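Long-range contact in Sodium/calcium exchanger membrane region domain-containing protein (Archaeoglobus fulgidus, PDB 4KPP), which probably moves calcium ions across the membrane in exchange for protons, as a member of the sodium/calcium exchanger family: residues A32-A46 with I220-T234. Residues are numbered along the deposited sequence; the frame is centred on the assembly and turned at random.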
ATOM      1  N   ALA A  32       3.033  -4.987 -26.723  1.00 31.49           N
ATOM      2  CA  ALA A  32       2.458  -5.119 -25.382  1.00 28.75           C
ATOM      3  C   ALA A  32       3.475  -5.213 -24.239  1.00 29.58           C
ATOM      4  O   ALA A  32       3.446  -4.402 -23.312  1.00 30.69           O
ATOM      5  CB  ALA A  32       1.500  -6.307 -25.338  1.00 27.86           C
ATOM      6  N   LEU A  33       4.365  -6.199 -24.304  1.00 26.56           N
ATOM      7  CA  LEU A  33       5.323  -6.426 -23.227  1.00 24.99           C
ATOM      8  C   LEU A  33       6.262  -5.240 -23.012  1.00 29.09           C
ATOM      9  O   LEU A  33       6.476  -4.806 -21.880  1.00 30.61           O
ATOM     10  CB  LEU A  33       6.131  -7.704 -23.472  1.00 25.52           C
ATOM     11  CG  LEU A  33       7.142  -8.041 -22.374  1.00 26.63           C
ATOM     12  CD1 LEU A  33       6.425  -8.235 -21.041  1.00 26.62           C
ATOM     13  CD2 LEU A  33       7.983  -9.265 -22.726  1.00 22.43           C
ATOM     14  N   THR A  34       6.821  -4.715 -24.096  1.00 30.44           N
ATOM     15  CA  THR A  34       7.768  -3.610 -23.981  1.00 30.44           C
ATOM     16  C   THR A  34       7.092  -2.324 -23.495  1.00 27.45           C
ATOM     17  O   THR A  34       7.695  -1.542 -22.758  1.00 26.25           O
ATOM     18  CB  THR A  34       8.559  -3.382 -25.290  1.00 34.78           C
ATOM     19  OG1 THR A  34       8.502  -2.000 -25.659  1.00 42.45           O
ATOM     20  CG2 THR A  34       7.990  -4.225 -26.411  1.00 36.97           C
ATOM     21  N   GLN A  35       5.836  -2.123 -23.885  1.00 25.65           N
ATOM     22  CA  GLN A  35       5.055  -1.009 -23.354  1.00 22.82           C
ATOM     23  C   GLN A  35       4.912  -1.131 -21.840  1.00 21.08           C
ATOM     24  O   GLN A  35       4.998  -0.139 -21.121  1.00 23.71           O
ATOM     25  CB  GLN A  35       3.671  -0.933 -24.003  1.00 23.15           C
ATOM     26  CG  GLN A  35       2.743   0.065 -23.313  1.00 27.13           C
ATOM     27  CD  GLN A  35       1.432   0.278 -24.045  1.00 32.74           C
ATOM     28  OE1 GLN A  35       1.406   0.761 -25.177  1.00 38.60           O
ATOM     29  NE2 GLN A  35       0.331  -0.074 -23.394  1.00 33.17           N
ATOM     30  N   THR A  36       4.704  -2.356 -21.370  1.00 21.00           N
ATOM     31  CA  THR A  36       4.551  -2.630 -19.945  1.00 25.17           C
ATOM     32  C   THR A  36       5.843  -2.351 -19.188  1.00 27.66           C
ATOM     33  O   THR A  36       5.834  -1.710 -18.137  1.00 27.14           O
ATOM     34  CB  THR A  36       4.153  -4.099 -19.699  1.00 25.04           C
ATOM     35  OG1 THR A  36       2.979  -4.410 -20.455  1.00 28.68           O
ATOM     36  CG2 THR A  36       3.883  -4.347 -18.220  1.00 21.76           C
ATOM     37  N   LEU A  37       6.950  -2.845 -19.732  1.00 27.44           N
ATOM     38  CA  LEU A  37       8.260  -2.661 -19.121  1.00 29.38           C
ATOM     39  C   LEU A  37       8.637  -1.183 -19.001  1.00 26.09           C
ATOM     40  O   LEU A  37       9.025  -0.723 -17.929  1.00 27.49           O
ATOM     41  CB  LEU A  37       9.324  -3.422 -19.916  1.00 31.16           C
ATOM     42  CG  LEU A  37       9.112  -4.937 -19.982  1.00 31.77           C
ATOM     43  CD1 LEU A  37      10.114  -5.602 -20.917  1.00 26.43           C
ATOM     44  CD2 LEU A  37       9.190  -5.540 -18.587  1.00 35.91           C
ATOM     45  N   LEU A  38       8.513  -0.447 -20.101  1.00 24.15           N
ATOM     46  CA  LEU A  38       8.892   0.962 -20.129  1.00 26.41           C
ATOM     47  C   LEU A  38       7.996   1.840 -19.255  1.00 26.59           C
ATOM     48  O   LEU A  38       8.490   2.650 -18.469  1.00 29.80           O
ATOM     49  CB  LEU A  38       8.919   1.485 -21.567  1.00 28.38           C
ATOM     50  CG  LEU A  38      10.020   0.913 -22.466  1.00 33.27           C
ATOM     51  CD1 LEU A  38      10.029   1.602 -23.826  1.00 31.18           C
ATOM     52  CD2 LEU A  38      11.393   1.004 -21.797  1.00 33.56           C
ATOM     53  N   SER A  39       6.685   1.675 -19.387  1.00 25.43           N
ATOM     54  CA  SER A  39       5.737   2.450 -18.593  1.00 26.84           C
ATOM     55  C   SER A  39       5.837   2.057 -17.126  1.00 22.54           C
ATOM     56  O   SER A  39       5.706   2.904 -16.237  1.00 18.30           O
ATOM     57  CB  SER A  39       4.308   2.253 -19.102  1.00 27.50           C
ATOM     58  OG  SER A  39       3.954   0.882 -19.070  1.00 32.31           O
ATOM     59  N   GLY A  40       6.076   0.771 -16.886  1.00 22.59           N
ATOM     60  CA  GLY A  40       6.307   0.264 -15.546  1.00 23.53           C
ATOM     61  C   GLY A  40       7.612   0.776 -14.962  1.00 27.13           C
ATOM     62  O   GLY A  40       7.697   1.059 -13.764  1.00 32.23           O
ATOM     63  N   LEU A  41       8.634   0.893 -15.803  1.00 22.32           N
ATOM     64  CA  LEU A  41       9.907   1.451 -15.365  1.00 25.14           C
ATOM     65  C   LEU A  41       9.715   2.897 -14.910  1.00 21.44           C
ATOM     66  O   LEU A  41      10.248   3.309 -13.880  1.00 20.41           O
ATOM     67  CB  LEU A  41      10.951   1.367 -16.483  1.00 29.80           C
ATOM     68  CG  LEU A  41      12.353   1.905 -16.184  1.00 32.74           C
ATOM     69  CD1 LEU A  41      12.959   1.202 -14.974  1.00 33.79           C
ATOM     70  CD2 LEU A  41      13.258   1.762 -17.401  1.00 33.51           C
ATOM     71  N   ALA A  42       8.935   3.654 -15.676  1.00 22.71           N
ATOM     72  CA  ALA A  42       8.635   5.042 -15.336  1.00 23.78           C
ATOM     73  C   ALA A  42       7.843   5.172 -14.033  1.00 21.94           C
ATOM     74  O   ALA A  42       8.109   6.070 -13.235  1.00 20.53           O
ATOM     75  CB  ALA A  42       7.901   5.732 -16.487  1.00 15.64           C
ATOM     76  N   VAL A  43       6.875   4.282 -13.817  1.00 23.69           N
ATOM     77  CA  VAL A  43       6.052   4.341 -12.607  1.00 25.87           C
ATOM     78  C   VAL A  43       6.887   4.101 -11.357  1.00 21.31           C
ATOM     79  O   VAL A  43       6.847   4.886 -10.410  1.00 22.58           O
ATOM     80  CB  VAL A  43       4.897   3.318 -12.633  1.00 29.61           C
ATOM     81  CG1 VAL A  43       4.237   3.230 -11.266  1.00 31.55           C
ATOM     82  CG2 VAL A  43       3.875   3.693 -13.685  1.00 28.08           C
ATOM     83  N   VAL A  44       7.641   3.010 -11.366  1.00 20.77           N
ATOM     84  CA  VAL A  44       8.510   2.658 -10.250  1.00 23.96           C
ATOM     85  C   VAL A  44       9.514   3.778  -9.954  1.00 26.06           C
ATOM     86  O   VAL A  44       9.733   4.136  -8.798  1.00 26.07           O
ATOM     87  CB  VAL A  44       9.250   1.332 -10.532  1.00 26.49           C
ATOM     88  CG1 VAL A  44      10.352   1.089  -9.511  1.00 27.23           C
ATOM     89  CG2 VAL A  44       8.264   0.169 -10.552  1.00 26.20           C
ATOM     90  N   SER A  45      10.103   4.333 -11.010  1.00 29.78           N
ATOM     91  CA  SER A  45      11.075   5.419 -10.881  1.00 29.81           C
ATOM     92  C   SER A  45      10.455   6.655 -10.239  1.00 27.91           C
ATOM     93  O   SER A  45      10.999   7.212  -9.283  1.00 27.20           O
ATOM     94  CB  SER A  45      11.650   5.780 -12.249  1.00 28.79           C
ATOM     95  OG  SER A  45      12.105   4.613 -12.909  1.00 38.38           O
ATOM     96  N   ALA A  46       9.311   7.073 -10.768  1.00 24.78           N
ATOM     97  CA  ALA A  46       8.595   8.225 -10.237  1.00 26.71           C
ATOM     98  C   ALA A  46       8.206   8.013  -8.775  1.00 28.02           C
ATOM     99  O   ALA A  46       8.069   8.971  -8.018  1.00 30.09           O
ATOM    100  CB  ALA A  46       7.365   8.523 -11.085  1.00 25.27           C
ATOM    101  N   ILE A 220       3.531   9.402 -13.462  1.00 28.25           N
ATOM    102  CA  ILE A 220       2.636   8.317 -13.071  1.00 31.51           C
ATOM    103  C   ILE A 220       1.306   8.370 -13.829  1.00 33.00           C
ATOM    104  O   ILE A 220       0.851   7.360 -14.366  1.00 34.54           O
ATOM    105  CB  ILE A 220       2.388   8.320 -11.549  1.00 32.14           C
ATOM    106  CG1 ILE A 220       3.671   7.931 -10.810  1.00 34.23           C
ATOM    107  CG2 ILE A 220       1.256   7.376 -11.182  1.00 30.18           C
ATOM    108  CD1 ILE A 220       3.530   7.891  -9.304  1.00 34.70           C
ATOM    109  N   LEU A 221       0.698   9.552 -13.886  1.00 31.15           N
ATOM    110  CA  LEU A 221      -0.584   9.716 -14.568  1.00 29.51           C
ATOM    111  C   LEU A 221      -0.479   9.470 -16.076  1.00 28.21           C
ATOM    112  O   LEU A 221      -1.454   9.077 -16.716  1.00 27.83           O
ATOM    113  CB  LEU A 221      -1.178  11.101 -14.286  1.00 30.00           C
ATOM    114  CG  LEU A 221      -1.442  11.421 -12.809  1.00 35.34           C
ATOM    115  CD1 LEU A 221      -1.951  12.847 -12.629  1.00 36.24           C
ATOM    116  CD2 LEU A 221      -2.405  10.415 -12.190  1.00 33.10           C
ATOM    117  N   MET A 222       0.707   9.700 -16.635  1.00 29.73           N
ATOM    118  CA  MET A 222       0.945   9.469 -18.060  1.00 28.52           C
ATOM    119  C   MET A 222       1.453   8.057 -18.338  1.00 26.60           C
ATOM    120  O   MET A 222       1.812   7.734 -19.469  1.00 30.21           O
ATOM    121  CB  MET A 222       1.944  10.490 -18.614  1.00 29.10           C
ATOM    122  CG  MET A 222       1.493  11.937 -18.503  1.00 33.50           C
ATOM    123  SD  MET A 222       0.055  12.307 -19.529  1.00 54.71           S
ATOM    124  CE  MET A 222       0.735  11.997 -21.156  1.00 41.83           C
ATOM    125  N   SER A 223       1.469   7.213 -17.311  1.00 24.77           N
ATOM    126  CA  SER A 223       2.037   5.875 -17.443  1.00 26.91           C
ATOM    127  C   SER A 223       1.090   4.728 -17.065  1.00 23.82           C
ATOM    128  O   SER A 223       1.196   3.630 -17.612  1.00 25.58           O
ATOM    129  CB  SER A 223       3.323   5.770 -16.617  1.00 28.11           C
ATOM    130  OG  SER A 223       4.291   6.707 -17.058  1.00 33.50           O
ATOM    131  N   VAL A 224       0.175   4.976 -16.133  1.00 20.50           N
ATOM    132  CA  VAL A 224      -0.634   3.890 -15.571  1.00 24.99           C
ATOM    133  C   VAL A 224      -1.541   3.178 -16.570  1.00 21.49           C
ATOM    134  O   VAL A 224      -1.686   1.961 -16.510  1.00 21.42           O
ATOM    135  CB  VAL A 224      -1.477   4.342 -14.357  1.00 29.41           C
ATOM    136  CG1 VAL A 224      -0.605   4.429 -13.114  1.00 33.75           C
ATOM    137  CG2 VAL A 224      -2.184   5.665 -14.645  1.00 28.59           C
ATOM    138  N   GLU A 225      -2.151   3.932 -17.476  1.00 23.90           N
ATOM    139  CA  GLU A 225      -3.021   3.333 -18.483  1.00 26.35           C
ATOM    140  C   GLU A 225      -2.239   2.377 -19.372  1.00 24.09           C
ATOM    141  O   GLU A 225      -2.639   1.234 -19.567  1.00 24.82           O
ATOM    142  CB  GLU A 225      -3.698   4.410 -19.332  1.00 29.14           C
ATOM    143  CG  GLU A 225      -4.540   3.857 -20.473  1.00 32.13           C
ATOM    144  CD  GLU A 225      -5.242   4.942 -21.267  1.00 39.97           C
ATOM    145  OE1 GLU A 225      -4.914   6.133 -21.077  1.00 45.05           O
ATOM    146  OE2 GLU A 225      -6.125   4.605 -22.084  1.00 43.04           O
ATOM    147  N   ALA A 226      -1.116   2.847 -19.903  1.00 21.84           N
ATOM    148  CA  ALA A 226      -0.295   2.021 -20.774  1.00 25.12           C
ATOM    149  C   ALA A 226       0.253   0.814 -20.022  1.00 26.60           C
ATOM    150  O   ALA A 226       0.314  -0.289 -20.562  1.00 25.48           O
ATOM    151  CB  ALA A 226       0.832   2.835 -21.369  1.00 23.74           C
ATOM    152  N   PHE A 227       0.651   1.025 -18.771  1.00 22.95           N
ATOM    153  CA  PHE A 227       1.145  -0.074 -17.956  1.00 18.65           C
ATOM    154  C   PHE A 227       0.045  -1.095 -17.662  1.00 21.38           C
ATOM    155  O   PHE A 227       0.284  -2.298 -17.721  1.00 22.92           O
ATOM    156  CB  PHE A 227       1.768   0.441 -16.655  1.00 20.86           C
ATOM    157  CG  PHE A 227       2.162  -0.654 -15.702  1.00 23.13           C
ATOM    158  CD1 PHE A 227       3.255  -1.463 -15.970  1.00 18.57           C
ATOM    159  CD2 PHE A 227       1.430  -0.883 -14.547  1.00 23.30           C
ATOM    160  CE1 PHE A 227       3.617  -2.481 -15.095  1.00 22.10           C
ATOM    161  CE2 PHE A 227       1.782  -1.895 -13.671  1.00 23.22           C
ATOM    162  CZ  PHE A 227       2.877  -2.695 -13.944  1.00 23.09           C
ATOM    163  N   SER A 228      -1.157  -0.609 -17.354  1.00 22.43           N
ATOM    164  CA  SER A 228      -2.278  -1.486 -17.014  1.00 26.73           C
ATOM    165  C   SER A 228      -2.797  -2.233 -18.240  1.00 26.99           C
ATOM    166  O   SER A 228      -3.026  -3.442 -18.187  1.00 25.62           O
ATOM    167  CB  SER A 228      -3.422  -0.696 -16.366  1.00 25.75           C
ATOM    168  OG  SER A 228      -2.972   0.052 -15.247  1.00 26.95           O
ATOM    169  N   GLU A 229      -2.983  -1.508 -19.339  1.00 23.34           N
ATOM    170  CA  GLU A 229      -3.428  -2.118 -20.586  1.00 27.45           C
ATOM    171  C   GLU A 229      -2.329  -2.974 -21.199  1.00 29.17           C
ATOM    172  O   GLU A 229      -2.610  -3.965 -21.873  1.00 34.46           O
ATOM    173  CB  GLU A 229      -3.891  -1.053 -21.585  1.00 31.48           C
ATOM    174  CG  GLU A 229      -5.100  -0.245 -21.125  1.00 34.00           C
ATOM    175  CD  GLU A 229      -6.341  -1.099 -20.889  1.00 36.63           C
ATOM    176  OE1 GLU A 229      -6.444  -2.195 -21.477  1.00 33.04           O
ATOM    177  OE2 GLU A 229      -7.219  -0.665 -20.111  1.00 41.59           O
ATOM    178  N   GLY A 230      -1.078  -2.584 -20.968  1.00 25.66           N
ATOM    179  CA  GLY A 230       0.056  -3.364 -21.425  1.00 25.40           C
ATOM    180  C   GLY A 230       0.089  -4.712 -20.733  1.00 30.10           C
ATOM    181  O   GLY A 230       0.302  -5.745 -21.371  1.00 36.19           O
ATOM    182  N   LEU A 231      -0.123  -4.698 -19.420  1.00 29.60           N
ATOM    183  CA  LEU A 231      -0.197  -5.926 -18.634  1.00 29.55           C
ATOM    184  C   LEU A 231      -1.311  -6.832 -19.136  1.00 28.59           C
ATOM    185  O   LEU A 231      -1.088  -8.015 -19.387  1.00 30.28           O
ATOM    186  CB  LEU A 231      -0.431  -5.608 -17.158  1.00 31.26           C
ATOM    187  CG  LEU A 231       0.731  -5.872 -16.203  1.00 33.64           C
ATOM    188  CD1 LEU A 231       0.316  -5.568 -14.773  1.00 28.21           C
ATOM    189  CD2 LEU A 231       1.227  -7.306 -16.330  1.00 33.58           C
ATOM    190  N   LEU A 232      -2.508  -6.269 -19.276  1.00 25.79           N
ATOM    191  CA  LEU A 232      -3.669  -7.024 -19.745  1.00 25.23           C
ATOM    192  C   LEU A 232      -3.446  -7.609 -21.133  1.00 24.10           C
ATOM    193  O   LEU A 232      -3.843  -8.740 -21.403  1.00 27.60           O
ATOM    194  CB  LEU A 232      -4.929  -6.153 -19.745  1.00 26.95           C
ATOM    195  CG  LEU A 232      -5.531  -5.790 -18.386  1.00 26.51           C
ATOM    196  CD1 LEU A 232      -6.734  -4.872 -18.557  1.00 25.72           C
ATOM    197  CD2 LEU A 232      -5.917  -7.049 -17.623  1.00 27.77           C
ATOM    198  N   GLU A 233      -2.810  -6.833 -22.005  1.00 27.07           N
ATOM    199  CA  GLU A 233      -2.518  -7.289 -23.357  1.00 35.20           C
ATOM    200  C   GLU A 233      -1.505  -8.427 -23.348  1.00 31.36           C
ATOM    201  O   GLU A 233      -1.704  -9.450 -24.001  1.00 31.58           O
ATOM    202  CB  GLU A 233      -2.001  -6.132 -24.211  1.00 45.51           C
ATOM    203  CG  GLU A 233      -2.955  -5.689 -25.307  1.00 54.29           C
ATOM    204  CD  GLU A 233      -3.070  -6.701 -26.428  1.00 60.11           C
ATOM    205  OE1 GLU A 233      -3.772  -7.720 -26.251  1.00 61.02           O
ATOM    206  OE2 GLU A 233      -2.455  -6.472 -27.490  1.00 62.76           O
ATOM    207  N   THR A 234      -0.422  -8.239 -22.600  1.00 26.38           N
ATOM    208  CA  THR A 234       0.622  -9.250 -22.475  1.00 28.24           C
ATOM    209  C   THR A 234       0.062 -10.581 -21.981  1.00 28.44           C
ATOM    210  O   THR A 234       0.399 -11.640 -22.512  1.00 26.47           O
ATOM    211  CB  THR A 234       1.753  -8.774 -21.527  1.00 27.07           C
ATOM    212  OG1 THR A 234       2.418  -7.644 -22.104  1.00 27.11           O
ATOM    213  CG2 THR A 234       2.770  -9.877 -21.300  1.00 28.57           C
TER
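A helix-helix interface made mostly through small side chains brings Thr-36 and Gln-35 of helix 32-60 against Phe-227, Gly-230 and Ala-226 of helix 224-237, the segment axes coming within 7.9 Å and running roughly antiparallel (145° between their directions). Thr-36 is a knob in the hole formed by Phe-227, Gly-230, Leu-231 and Thr-234. Its methyl CG2, anti to the backbone N (chi1 of OG1 -55°), lies 3.6 Å from Phe-227 CE1, while OG1 turns back to donate to Ala-32 O and rests over the bare backbone of Gly-230, where a CB would collide with it. Thr-36 O and Ser-39 OG lie at the edge of the Phe-227 ring, near its plane; separately, Phe-227 CD1 comes 3.5 Å from Gly-40 CA, where a CB would clash with the ring. The two segments fall within two separate sodium/calcium exchanger family regions of the chain. Across the interface runs one hydrogen bond: the extended Gln-35 chain carries NE2 to Ala-226 O (2.8 Å, N-H...O 151°), approaching from the carbonyl's flank and somewhat out of its plane. With an alanine in place of Gln-35 this bond would be lost, probably leaving Ala-226 O with Gly-230 N as its donor and the Ala-226 methyl less covered. At the break between helices 202-221 and 224-237, Val-43 CG2 packs on Ser-223 CB (3.6 Å), whose OG bonds to Thr-219 O; past it, Ala-46 CB meets Ile-220 CG1 at 3.8 Å.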